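Local coordinates for protein monomethylamine methyltransferase MtmB1 (Methanosarcina barkeri, PDB 1TV2) that transfers the methyl group of monomethylamine to the corrinoid cofactor of its partner protein MtmC, a step of methanogenesis from methylamine, at residues Asn332-Cys337 with Leu347-Gln352; Val111-Arg116 with Arg361-Gly366; Val230-Glu235 with Ile256-Met261. One frame throughout, in Å; residues are numbered along the deposited sequence.

Interaction 1 (Asn332-Cys337 with Leu347-Gln352); sequences NQYYPC and LEASAQ. With BG5 (5-hydroxyamino-3-methyl-pyrrolidine-2-carboxylic acid), chain B.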
loop_
_atom_site.group_PDB
_atom_site.type_symbol
_atom_site.label_atom_id
_atom_site.label_comp_id
_atom_site.label_asym_id
_atom_site.label_seq_id
_atom_site.Cartn_x
_atom_site.Cartn_y
_atom_site.Cartn_z
ATOM N N ASN A 332 21.888 -18.269 17.424
ATOM C CA ASN A 332 21.987 -18.787 18.786
ATOM C C ASN A 332 21.595 -17.655 19.739
ATOM O O ASN A 332 21.852 -16.482 19.449
ATOM C CB ASN A 332 23.420 -19.272 19.061
ATOM C CG ASN A 332 23.511 -20.180 20.283
ATOM O OD1 ASN A 332 22.496 -20.621 20.822
ATOM N ND2 ASN A 332 24.735 -20.475 20.712
ATOM N N GLN A 333 20.956 -18.006 20.855
ATOM C CA GLN A 333 20.511 -17.017 21.839
ATOM C C GLN A 333 21.421 -16.976 23.064
ATOM O O GLN A 333 21.976 -17.995 23.478
ATOM C CB GLN A 333 19.058 -17.287 22.244
ATOM C CG GLN A 333 18.803 -18.667 22.804
ATOM C CD GLN A 333 17.329 -19.027 22.792
ATOM O OE1 GLN A 333 16.517 -18.405 23.476
ATOM N NE2 GLN A 333 16.977 -20.037 22.003
ATOM N N TYR A 334 21.542 -15.787 23.647
ATOM C CA TYR A 334 22.439 -15.541 24.772
ATOM C C TYR A 334 21.830 -15.438 26.167
ATOM O O TYR A 334 21.032 -14.540 26.444
ATOM C CB TYR A 334 23.244 -14.264 24.482
ATOM C CG TYR A 334 24.172 -14.380 23.291
ATOM C CD1 TYR A 334 23.692 -14.772 22.037
ATOM C CD2 TYR A 334 25.542 -14.150 23.429
ATOM C CE1 TYR A 334 24.555 -14.944 20.956
ATOM C CE2 TYR A 334 26.414 -14.315 22.353
ATOM C CZ TYR A 334 25.918 -14.718 21.124
ATOM O OH TYR A 334 26.784 -14.936 20.079
ATOM N N TYR A 335 22.239 -16.350 27.045
ATOM C CA TYR A 335 21.774 -16.371 28.428
ATOM C C TYR A 335 22.931 -16.455 29.423
ATOM O O TYR A 335 23.315 -17.546 29.844
ATOM C CB TYR A 335 20.841 -17.556 28.677
ATOM C CG TYR A 335 19.415 -17.331 28.246
ATOM C CD1 TYR A 335 19.024 -17.523 26.919
ATOM C CD2 TYR A 335 18.450 -16.933 29.170
ATOM C CE1 TYR A 335 17.700 -17.327 26.527
ATOM C CE2 TYR A 335 17.132 -16.732 28.790
ATOM C CZ TYR A 335 16.763 -16.932 27.470
ATOM O OH TYR A 335 15.451 -16.749 27.103
ATOM N N PRO A 336 23.515 -15.305 29.794
ATOM C CA PRO A 336 24.628 -15.281 30.752
ATOM C C PRO A 336 24.074 -15.401 32.170
ATOM O O PRO A 336 22.894 -15.130 32.397
ATOM C CB PRO A 336 25.260 -13.902 30.534
ATOM C CG PRO A 336 24.756 -13.467 29.179
ATOM C CD PRO A 336 23.349 -13.987 29.160
ATOM N N CYS A 337 24.924 -15.794 33.116
ATOM C CA CYS A 337 24.506 -15.910 34.511
ATOM C C CYS A 337 24.492 -14.524 35.155
ATOM O O CYS A 337 23.528 -14.146 35.825
ATOM C CB CYS A 337 25.471 -16.805 35.295
ATOM S SG CYS A 337 25.536 -18.525 34.763
ATOM N N LEU A 347 31.889 -10.831 29.657
ATOM C CA LEU A 347 32.818 -11.891 29.291
ATOM C C LEU A 347 32.066 -13.153 28.891
ATOM O O LEU A 347 32.486 -13.874 27.986
ATOM C CB LEU A 347 33.775 -12.195 30.451
ATOM C CG LEU A 347 34.786 -11.094 30.800
ATOM C CD1 LEU A 347 35.654 -11.540 31.973
ATOM C CD2 LEU A 347 35.651 -10.788 29.587
ATOM N N GLU A 348 30.955 -13.415 29.570
ATOM C CA GLU A 348 30.136 -14.583 29.271
ATOM C C GLU A 348 29.561 -14.451 27.864
ATOM O O GLU A 348 29.612 -15.389 27.068
ATOM C CB GLU A 348 28.984 -14.703 30.270
ATOM C CG GLU A 348 29.361 -15.245 31.636
ATOM C CD GLU A 348 28.152 -15.374 32.540
ATOM O OE1 GLU A 348 27.788 -14.378 33.202
ATOM O OE2 GLU A 348 27.550 -16.468 32.575
ATOM N N ALA A 349 29.009 -13.280 27.564
ATOM C CA ALA A 349 28.427 -13.038 26.251
ATOM C C ALA A 349 29.507 -13.075 25.180
ATOM O O ALA A 349 29.276 -13.560 24.074
ATOM C CB ALA A 349 27.710 -11.688 26.236
ATOM N N SER A 350 30.690 -12.563 25.514
ATOM C CA SER A 350 31.799 -12.542 24.567
ATOM C C SER A 350 32.226 -13.946 24.166
ATOM O O SER A 350 32.491 -14.209 22.992
ATOM C CB SER A 350 32.997 -11.795 25.160
ATOM O OG SER A 350 32.705 -10.422 25.336
ATOM N N ALA A 351 32.300 -14.847 25.142
ATOM C CA ALA A 351 32.693 -16.226 24.864
ATOM C C ALA A 351 31.726 -16.857 23.863
ATOM O O ALA A 351 32.144 -17.561 22.937
ATOM C CB ALA A 351 32.717 -17.042 26.159
ATOM N N GLN A 352 30.431 -16.599 24.044
ATOM C CA GLN A 352 29.437 -17.162 23.139
ATOM C C GLN A 352 29.513 -16.500 21.765
ATOM O O GLN A 352 29.360 -17.166 20.744
ATOM C CB GLN A 352 28.023 -17.013 23.708
ATOM C CG GLN A 352 27.024 -17.910 22.983
ATOM C CD GLN A 352 25.631 -17.870 23.574
ATOM O OE1 GLN A 352 25.458 -17.688 24.784
ATOM N NE2 GLN A 352 24.623 -18.066 22.724
HETATM C C1 BG5 B . 15.152 -15.005 20.802
HETATM C C2 BG5 B . 14.828 -15.827 22.043
HETATM C C3 BG5 B . 14.337 -14.952 23.184
HETATM C C4 BG5 B . 12.813 -15.090 23.186
HETATM C C5 BG5 B . 12.492 -16.445 22.559
HETATM C C6 BG5 B . 14.942 -15.476 24.368
HETATM N N1 BG5 B . 13.736 -16.877 21.808
HETATM O O1 BG5 B . 16.295 -14.564 20.650
HETATM N N2 BG5 B . 11.420 -16.301 21.623
HETATM O O2 BG5 B . 11.534 -15.958 20.218
#

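Interaction 2 (Val111-Arg116 with Arg361-Gly366); sequences VNVRKR and REILSG. With BG5 (5-hydroxyamino-3-methyl-pyrrolidine-2-carboxylic acid), chain B.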
loop_
_atom_site.group_PDB
_atom_site.type_symbol
_atom_site.label_atom_id
_atom_site.label_comp_id
_atom_site.label_asym_id
_atom_site.label_seq_id
_atom_site.Cartn_x
_atom_site.Cartn_y
_atom_site.Cartn_z
ATOM N N VAL A 111 18.251 -5.447 6.351
ATOM C CA VAL A 111 19.529 -6.149 6.261
ATOM C C VAL A 111 19.354 -7.518 5.611
ATOM O O VAL A 111 18.325 -8.175 5.790
ATOM C CB VAL A 111 20.187 -6.357 7.653
ATOM C CG1 VAL A 111 20.554 -5.010 8.259
ATOM C CG2 VAL A 111 19.245 -7.129 8.576
ATOM N N ASN A 112 20.358 -7.937 4.848
ATOM C CA ASN A 112 20.318 -9.230 4.184
ATOM C C ASN A 112 20.940 -10.302 5.065
ATOM O O ASN A 112 22.011 -10.107 5.641
ATOM C CB ASN A 112 21.078 -9.184 2.859
ATOM C CG ASN A 112 20.477 -8.205 1.874
ATOM O OD1 ASN A 112 20.848 -7.031 1.838
ATOM N ND2 ASN A 112 19.534 -8.684 1.073
ATOM N N VAL A 113 20.258 -11.436 5.172
ATOM C CA VAL A 113 20.759 -12.549 5.967
ATOM C C VAL A 113 21.158 -13.649 4.993
ATOM O O VAL A 113 20.302 -14.250 4.343
ATOM C CB VAL A 113 19.680 -13.095 6.932
ATOM C CG1 VAL A 113 20.237 -14.276 7.731
ATOM C CG2 VAL A 113 19.220 -11.988 7.873
ATOM N N ARG A 114 22.461 -13.893 4.883
ATOM C CA ARG A 114 22.974 -14.916 3.984
ATOM C C ARG A 114 23.835 -15.909 4.754
ATOM O O ARG A 114 24.341 -15.596 5.835
ATOM C CB ARG A 114 23.777 -14.265 2.851
ATOM C CG ARG A 114 22.959 -13.253 2.039
ATOM C CD ARG A 114 23.637 -12.902 0.723
ATOM N NE ARG A 114 22.855 -11.955 -0.076
ATOM C CZ ARG A 114 23.051 -10.639 -0.081
ATOM N NH1 ARG A 114 24.006 -10.106 0.669
ATOM N NH2 ARG A 114 22.301 -9.856 -0.845
ATOM N N LYS A 115 23.998 -17.106 4.203
ATOM C CA LYS A 115 24.777 -18.142 4.873
ATOM C C LYS A 115 26.227 -17.785 5.184
ATOM O O LYS A 115 26.895 -17.099 4.408
ATOM C CB LYS A 115 24.757 -19.439 4.057
ATOM C CG LYS A 115 25.599 -20.541 4.687
ATOM C CD LYS A 115 25.575 -21.838 3.902
ATOM C CE LYS A 115 26.490 -22.875 4.555
ATOM N NZ LYS A 115 26.418 -24.184 3.857
ATOM N N ARG A 116 26.699 -18.261 6.335
ATOM C CA ARG A 116 28.077 -18.057 6.769
ATOM C C ARG A 116 28.697 -19.432 6.984
ATOM O O ARG A 116 28.034 -20.359 7.451
ATOM C CB ARG A 116 28.148 -17.282 8.091
ATOM C CG ARG A 116 27.803 -15.808 8.001
ATOM C CD ARG A 116 28.052 -15.093 9.333
ATOM N NE ARG A 116 29.472 -15.018 9.674
ATOM C CZ ARG A 116 30.070 -15.754 10.609
ATOM N NH1 ARG A 116 29.375 -16.637 11.319
ATOM N NH2 ARG A 116 31.373 -15.614 10.830
ATOM N N ARG A 361 27.384 -19.297 12.712
ATOM C CA ARG A 361 26.017 -18.803 12.905
ATOM C C ARG A 361 25.774 -17.580 12.027
ATOM O O ARG A 361 26.673 -16.764 11.826
ATOM C CB ARG A 361 25.777 -18.409 14.367
ATOM C CG ARG A 361 25.840 -19.555 15.365
ATOM C CD ARG A 361 24.655 -20.501 15.227
ATOM N NE ARG A 361 24.772 -21.619 16.158
ATOM C CZ ARG A 361 23.908 -22.625 16.237
ATOM N NH1 ARG A 361 22.849 -22.659 15.439
ATOM N NH2 ARG A 361 24.116 -23.607 17.104
ATOM N N GLU A 362 24.560 -17.450 11.506
ATOM C CA GLU A 362 24.219 -16.305 10.672
ATOM C C GLU A 362 23.666 -15.162 11.524
ATOM O O GLU A 362 23.809 -13.990 11.167
ATOM C CB GLU A 362 23.176 -16.685 9.614
ATOM C CG GLU A 362 23.703 -17.459 8.406
ATOM C CD GLU A 362 23.993 -18.916 8.703
ATOM O OE1 GLU A 362 23.285 -19.507 9.549
ATOM O OE2 GLU A 362 24.916 -19.479 8.074
ATOM N N ILE A 363 23.040 -15.510 12.648
ATOM C CA ILE A 363 22.442 -14.513 13.536
ATOM C C ILE A 363 22.771 -14.712 15.017
ATOM O O ILE A 363 22.686 -15.827 15.537
ATOM C CB ILE A 363 20.898 -14.516 13.398
ATOM C CG1 ILE A 363 20.499 -14.180 11.959
ATOM C CG2 ILE A 363 20.277 -13.527 14.380
ATOM C CD1 ILE A 363 19.009 -14.356 11.683
ATOM N N LEU A 364 23.147 -13.627 15.691
ATOM C CA LEU A 364 23.436 -13.674 17.123
ATOM C C LEU A 364 22.278 -12.922 17.781
ATOM O O LEU A 364 22.069 -11.741 17.513
ATOM C CB LEU A 364 24.761 -12.975 17.441
ATOM C CG LEU A 364 25.973 -13.350 16.584
ATOM C CD1 LEU A 364 27.213 -12.669 17.149
ATOM C CD2 LEU A 364 26.158 -14.859 16.560
ATOM N N SER A 365 21.520 -13.607 18.633
ATOM C CA SER A 365 20.364 -12.995 19.281
ATOM C C SER A 365 20.562 -12.891 20.801
ATOM O O SER A 365 20.452 -13.888 21.521
ATOM C CB SER A 365 19.116 -13.827 18.954
ATOM O OG SER A 365 17.916 -13.110 19.202
ATOM N N GLY A 366 20.851 -11.680 21.278
ATOM C CA GLY A 366 21.071 -11.464 22.702
ATOM C C GLY A 366 20.867 -10.014 23.116
ATOM O O GLY A 366 20.581 -9.171 22.265
HETATM C C1 BG5 B . 15.152 -15.005 20.802
HETATM C C2 BG5 B . 14.828 -15.827 22.043
HETATM C C3 BG5 B . 14.337 -14.952 23.184
HETATM C C4 BG5 B . 12.813 -15.090 23.186
HETATM C C5 BG5 B . 12.492 -16.445 22.559
HETATM C C6 BG5 B . 14.942 -15.476 24.368
HETATM N N1 BG5 B . 13.736 -16.877 21.808
HETATM O O1 BG5 B . 16.295 -14.564 20.650
HETATM N N2 BG5 B . 11.420 -16.301 21.623
HETATM O O2 BG5 B . 11.534 -15.958 20.218
HETATM O O HOH W 1 24.605 -13.800 7.965
#

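Interaction 3 (Val230-Glu235 with Ile256-Met261); sequences VSQLNE and IMDEQM. With BG5 (5-hydroxyamino-3-methyl-pyrrolidine-2-carboxylic acid), chain B.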
loop_
_atom_site.group_PDB
_atom_site.type_symbol
_atom_site.label_atom_id
_atom_site.label_comp_id
_atom_site.label_asym_id
_atom_site.label_seq_id
_atom_site.Cartn_x
_atom_site.Cartn_y
_atom_site.Cartn_z
ATOM N N VAL A 230 8.508 -19.661 17.020
ATOM C CA VAL A 230 7.753 -20.855 17.367
ATOM C C VAL A 230 8.801 -21.702 18.091
ATOM O O VAL A 230 9.937 -21.828 17.623
ATOM C CB VAL A 230 7.187 -21.598 16.125
ATOM C CG1 VAL A 230 8.306 -22.108 15.237
ATOM C CG2 VAL A 230 6.293 -22.747 16.592
ATOM N N SER A 231 8.438 -22.252 19.245
ATOM C CA SER A 231 9.386 -23.034 20.031
ATOM C C SER A 231 9.139 -24.527 20.080
ATOM O O SER A 231 8.020 -24.973 20.322
ATOM C CB SER A 231 9.419 -22.522 21.474
ATOM O OG SER A 231 9.703 -21.139 21.528
ATOM N N GLN A 232 10.198 -25.298 19.854
ATOM C CA GLN A 232 10.108 -26.747 19.949
ATOM C C GLN A 232 10.298 -27.024 21.439
ATOM O O GLN A 232 10.881 -26.204 22.154
ATOM C CB GLN A 232 11.235 -27.427 19.175
ATOM C CG GLN A 232 11.185 -27.268 17.669
ATOM C CD GLN A 232 12.208 -28.151 16.983
ATOM O OE1 GLN A 232 12.210 -29.368 17.171
ATOM N NE2 GLN A 232 13.088 -27.544 16.187
ATOM N N LEU A 233 9.820 -28.171 21.909
ATOM C CA LEU A 233 9.962 -28.520 23.319
ATOM C C LEU A 233 11.185 -29.423 23.531
ATOM O O LEU A 233 11.915 -29.716 22.583
ATOM C CB LEU A 233 8.680 -29.202 23.808
ATOM C CG LEU A 233 7.403 -28.387 23.553
ATOM C CD1 LEU A 233 6.185 -29.164 24.021
ATOM C CD2 LEU A 233 7.489 -27.048 24.279
ATOM N N ASN A 234 11.415 -29.854 24.771
ATOM C CA ASN A 234 12.561 -30.709 25.090
ATOM C C ASN A 234 12.140 -32.141 25.405
ATOM O O ASN A 234 11.360 -32.350 26.337
ATOM C CB ASN A 234 13.314 -30.156 26.303
ATOM C CG ASN A 234 13.896 -28.783 26.055
ATOM O OD1 ASN A 234 13.174 -27.786 26.005
ATOM N ND2 ASN A 234 15.209 -28.723 25.885
ATOM N N GLU A 235 12.618 -33.132 24.650
ATOM C CA GLU A 235 13.516 -32.979 23.499
ATOM C C GLU A 235 12.809 -33.712 22.349
ATOM O O GLU A 235 12.171 -34.741 22.581
ATOM C CB GLU A 235 14.866 -33.654 23.773
ATOM C CG GLU A 235 15.624 -33.148 25.002
ATOM C CD GLU A 235 16.154 -31.728 24.846
ATOM O OE1 GLU A 235 16.055 -31.163 23.734
ATOM O OE2 GLU A 235 16.679 -31.176 25.839
ATOM N N ILE A 256 9.828 -17.333 9.239
ATOM C CA ILE A 256 9.662 -18.169 10.424
ATOM C C ILE A 256 10.959 -18.553 11.130
ATOM O O ILE A 256 11.889 -19.080 10.514
ATOM C CB ILE A 256 8.908 -19.479 10.066
ATOM C CG1 ILE A 256 7.488 -19.145 9.594
ATOM C CG2 ILE A 256 8.889 -20.429 11.275
ATOM C CD1 ILE A 256 6.704 -20.344 9.097
ATOM N N MET A 257 11.015 -18.281 12.430
ATOM C CA MET A 257 12.180 -18.646 13.216
ATOM C C MET A 257 11.770 -19.738 14.191
ATOM O O MET A 257 11.024 -19.488 15.139
ATOM C CB MET A 257 12.729 -17.470 14.020
ATOM C CG MET A 257 13.942 -17.875 14.864
ATOM S SD MET A 257 14.254 -16.823 16.291
ATOM C CE MET A 257 13.001 -17.439 17.415
ATOM N N ASP A 258 12.247 -20.952 13.939
ATOM C CA ASP A 258 11.958 -22.081 14.812
ATOM C C ASP A 258 13.081 -22.093 15.843
ATOM O O ASP A 258 14.246 -21.943 15.482
ATOM C CB ASP A 258 11.971 -23.381 14.002
ATOM C CG ASP A 258 12.004 -24.620 14.879
ATOM O OD1 ASP A 258 10.944 -25.254 15.073
ATOM O OD2 ASP A 258 13.099 -24.951 15.379
ATOM N N GLU A 259 12.742 -22.256 17.118
ATOM C CA GLU A 259 13.767 -22.281 18.159
ATOM C C GLU A 259 13.708 -23.564 18.986
ATOM O O GLU A 259 12.673 -24.226 19.065
ATOM C CB GLU A 259 13.607 -21.103 19.123
ATOM C CG GLU A 259 12.733 -21.447 20.323
ATOM C CD GLU A 259 13.053 -20.631 21.555
ATOM O OE1 GLU A 259 14.248 -20.463 21.872
ATOM O OE2 GLU A 259 12.104 -20.167 22.220
ATOM N N GLN A 260 14.832 -23.895 19.612
ATOM C CA GLN A 260 14.919 -25.063 20.477
ATOM C C GLN A 260 16.161 -24.895 21.340
ATOM O O GLN A 260 17.227 -24.530 20.845
ATOM C CB GLN A 260 15.006 -26.355 19.655
ATOM C CG GLN A 260 14.480 -27.586 20.397
ATOM C CD GLN A 260 15.522 -28.255 21.278
ATOM O OE1 GLN A 260 15.199 -28.799 22.339
ATOM N NE2 GLN A 260 16.773 -28.240 20.834
ATOM N N MET A 261 16.003 -25.136 22.638
ATOM C CA MET A 261 17.105 -25.013 23.575
ATOM C C MET A 261 17.424 -26.370 24.187
ATOM O O MET A 261 16.891 -26.731 25.239
ATOM C CB MET A 261 16.753 -24.021 24.686
ATOM C CG MET A 261 16.579 -22.588 24.214
ATOM S SD MET A 261 16.374 -21.453 25.600
ATOM C CE MET A 261 18.089 -21.097 26.006
HETATM C C1 BG5 B . 15.152 -15.005 20.802
HETATM C C2 BG5 B . 14.828 -15.827 22.043
HETATM C C3 BG5 B . 14.337 -14.952 23.184
HETATM C C4 BG5 B . 12.813 -15.090 23.186
HETATM C C5 BG5 B . 12.492 -16.445 22.559
HETATM C C6 BG5 B . 14.942 -15.476 24.368
HETATM N N1 BG5 B . 13.736 -16.877 21.808
HETATM O O1 BG5 B . 16.295 -14.564 20.650
HETATM N N2 BG5 B . 11.420 -16.301 21.623
HETATM O O2 BG5 B . 11.534 -15.958 20.218
HETATM O O HOH W 2 13.368 -26.294 23.483
HETATM O O HOH W 3 15.258 -25.717 27.362
#

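Interaction 1 (Asn332-Cys337 with Leu347-Gln352)
The carboxamide of Gln352 lies flat over one face of the Tyr334 ring, the two planes only 7° apart. NE2 sits above the rim of the ring, and lower down the same side chain CG makes a CH-pi contact, 4.0 Å from the Tyr334 ring centroid. With CG anti to the backbone N (chi1 -165°) and the chain extended beyond it, Gln352 reaches straight from the helix across the tyrosine. Its NE2 then donates to Gln333 O at 2.8 Å, a nearly linear bond that arrives from well above the carbonyl plane, while OE1 takes a bond from Thr306 OG1. The amide is thus held at both ends. At the ring's edge, close to its plane, Ala349 O lies 3.4 Å from Tyr334 CE2. Asn332 ND2 comes to 3.1 Å of Gln352 NE2, but both are donors; the Asn332 amide turns instead to Asp356.

One helical turn earlier, Glu348 OE2 receives Cys337 N at 2.8 Å on its syn side, and Asn307 ND2 binds the same oxygen. Glu348 OE1 accepts Ala338 N, so the carboxylate gathers two successive backbone amides, with Pro336 CB resting against it. The contact lies inside the beta-alpha-beta unit of strand 330-333, helix 343-359 and strand 363-366, with helix 309-325 packing beside Asn332 and Gln352 and helix 380-393 against Tyr334.

Interaction 2 (Val111-Arg116 with Arg361-Gly366)
Arg116 meets the 361-366 segment twice, once through its backbone and once through its guanidinium. Arg116 N donates to Glu362 OE2 at 2.8 Å, almost straight (172°), using the anti lone pair of that oxygen. Arg116 NH1 reaches Arg361 O, also at 2.8 Å, in a more bent bond whose donor is tilted from the carbonyl plane. Arg116 CD lies 3.3 Å from Arg361 O, and the bend at chi3 (68°) turns the guanidinium back so that NH1 meets this carbonyl. Glu362 CG lies 3.2 Å from Arg114 O, and the bend at chi2 (76°) swings OE2 toward CA and CG of Lys115 and the amide N of Arg116. Water 1 takes up Arg114 O at 2.8 Å and makes a weak bond to Glu362 O. A small apolar touch, Val113 CG1 to Ile363 CD1 at 4.1 Å, completes the first shell.

Further out, Glu362 OE1 accepts Ser330 N, so one carboxylate links the neighbouring strand 330-333 to the 111-116 segment. The Arg116 guanidinium also donates to Ala122 O and Thr357 O; replacing it with a leucine would probably leave these carbonyls and Arg361 O without their shared donor and let the three chain segments shift against each other. Lys115 NZ turns away to Thr326 O and to Asp327, with which it forms a salt bridge, and Arg114 pairs with Glu101 of its own chain and Glu101 of the second subunit.

The arrangement fastens the 101-104/111-114 hairpin at the start of strand 363-366, a strand of the parallel TIM-barrel sheet. Farther along that strand, Ser365 OG lies 2.6 Å from BG5 O1, placing the bound group toward the strand's C-terminal end, where TIM-barrel active sites are found.

Interaction 3 (Val230-Glu235 with Ile256-Met261)
Gln232 CG stands anti to its own carbonyl carbon (chi1 -67°) and Asp258 CG anti to its backbone N (chi1 166°), and these two choices bring amide and carboxylate together across the parallel strands. Gln232 NE2 donates to Asp258 OD2 at 2.7 Å, on the syn side and slightly out of the carboxylate plane, the two side chains crossing at about a right angle. On the other face of the sheet Ser231 OG gives its proton to Glu259 OE2 at 2.7 Å, along the anti lone pair.

Between these pairs runs the regular parallel pattern: Val230 N to Met257 O, Glu259 N to Val230 O, and Gln232 N to Glu259 O at 2.8 Å, the last almost linear. Val230 CG1 lies against Asp258 CA, close to Ile256. Past the strand ends the chains are held by side chains and water. Asn234 ND2 donates both to Met261 O at 2.7 Å and to Glu235 OE2 at 2.9 Å, each partner lying in its amide plane, and the peptide bond before Glu235 is cis. Water 2 accepts from Met261 N at 3.0 Å, and water 3 joins Asn234 OD1 to Met261 O.

Helix 271-288 covers the Gln232 and Asp258 side, where Asp258 also binds His294 and Ser289. The Ser231 and Glu259 side looks into the barrel: Met257 CE comes to 3.5 Å of BG5 O2, while Glu259 OE1 is bonded to Gln333 NE2. Asp258 is therefore met by three side-chain partners, Gln232, His294 and Ser289, and Glu259 by one on each oxygen, Ser231 on OE2 and Gln333 on OE1. These bonds are likely to limit how far the two carboxylates can turn, one beneath the helix and the other beside the bound group.

All three contacts are largely buried and reach the same parallel barrel sheet, but they use it differently. Interaction 3 pairs two adjacent strands, its bonds mostly backbone and acid-to-donor; interaction 1 lays a helix on the end of a strand through a stacked amide; interaction 2 brings in a separate hairpin, whose Arg114 reaches the subunit interface. Interactions 1 and 2 sit on neighbouring strands, 330-333 and 363-366, joined by Asn332 O to Ser365 N at 3.0 Å. Interactions 1 and 3 meet through Gln333 NE2 and Glu259 OE1, 2.8 Å apart, whereas 2 and 3 do not touch. Each has at least one residue beside BG5.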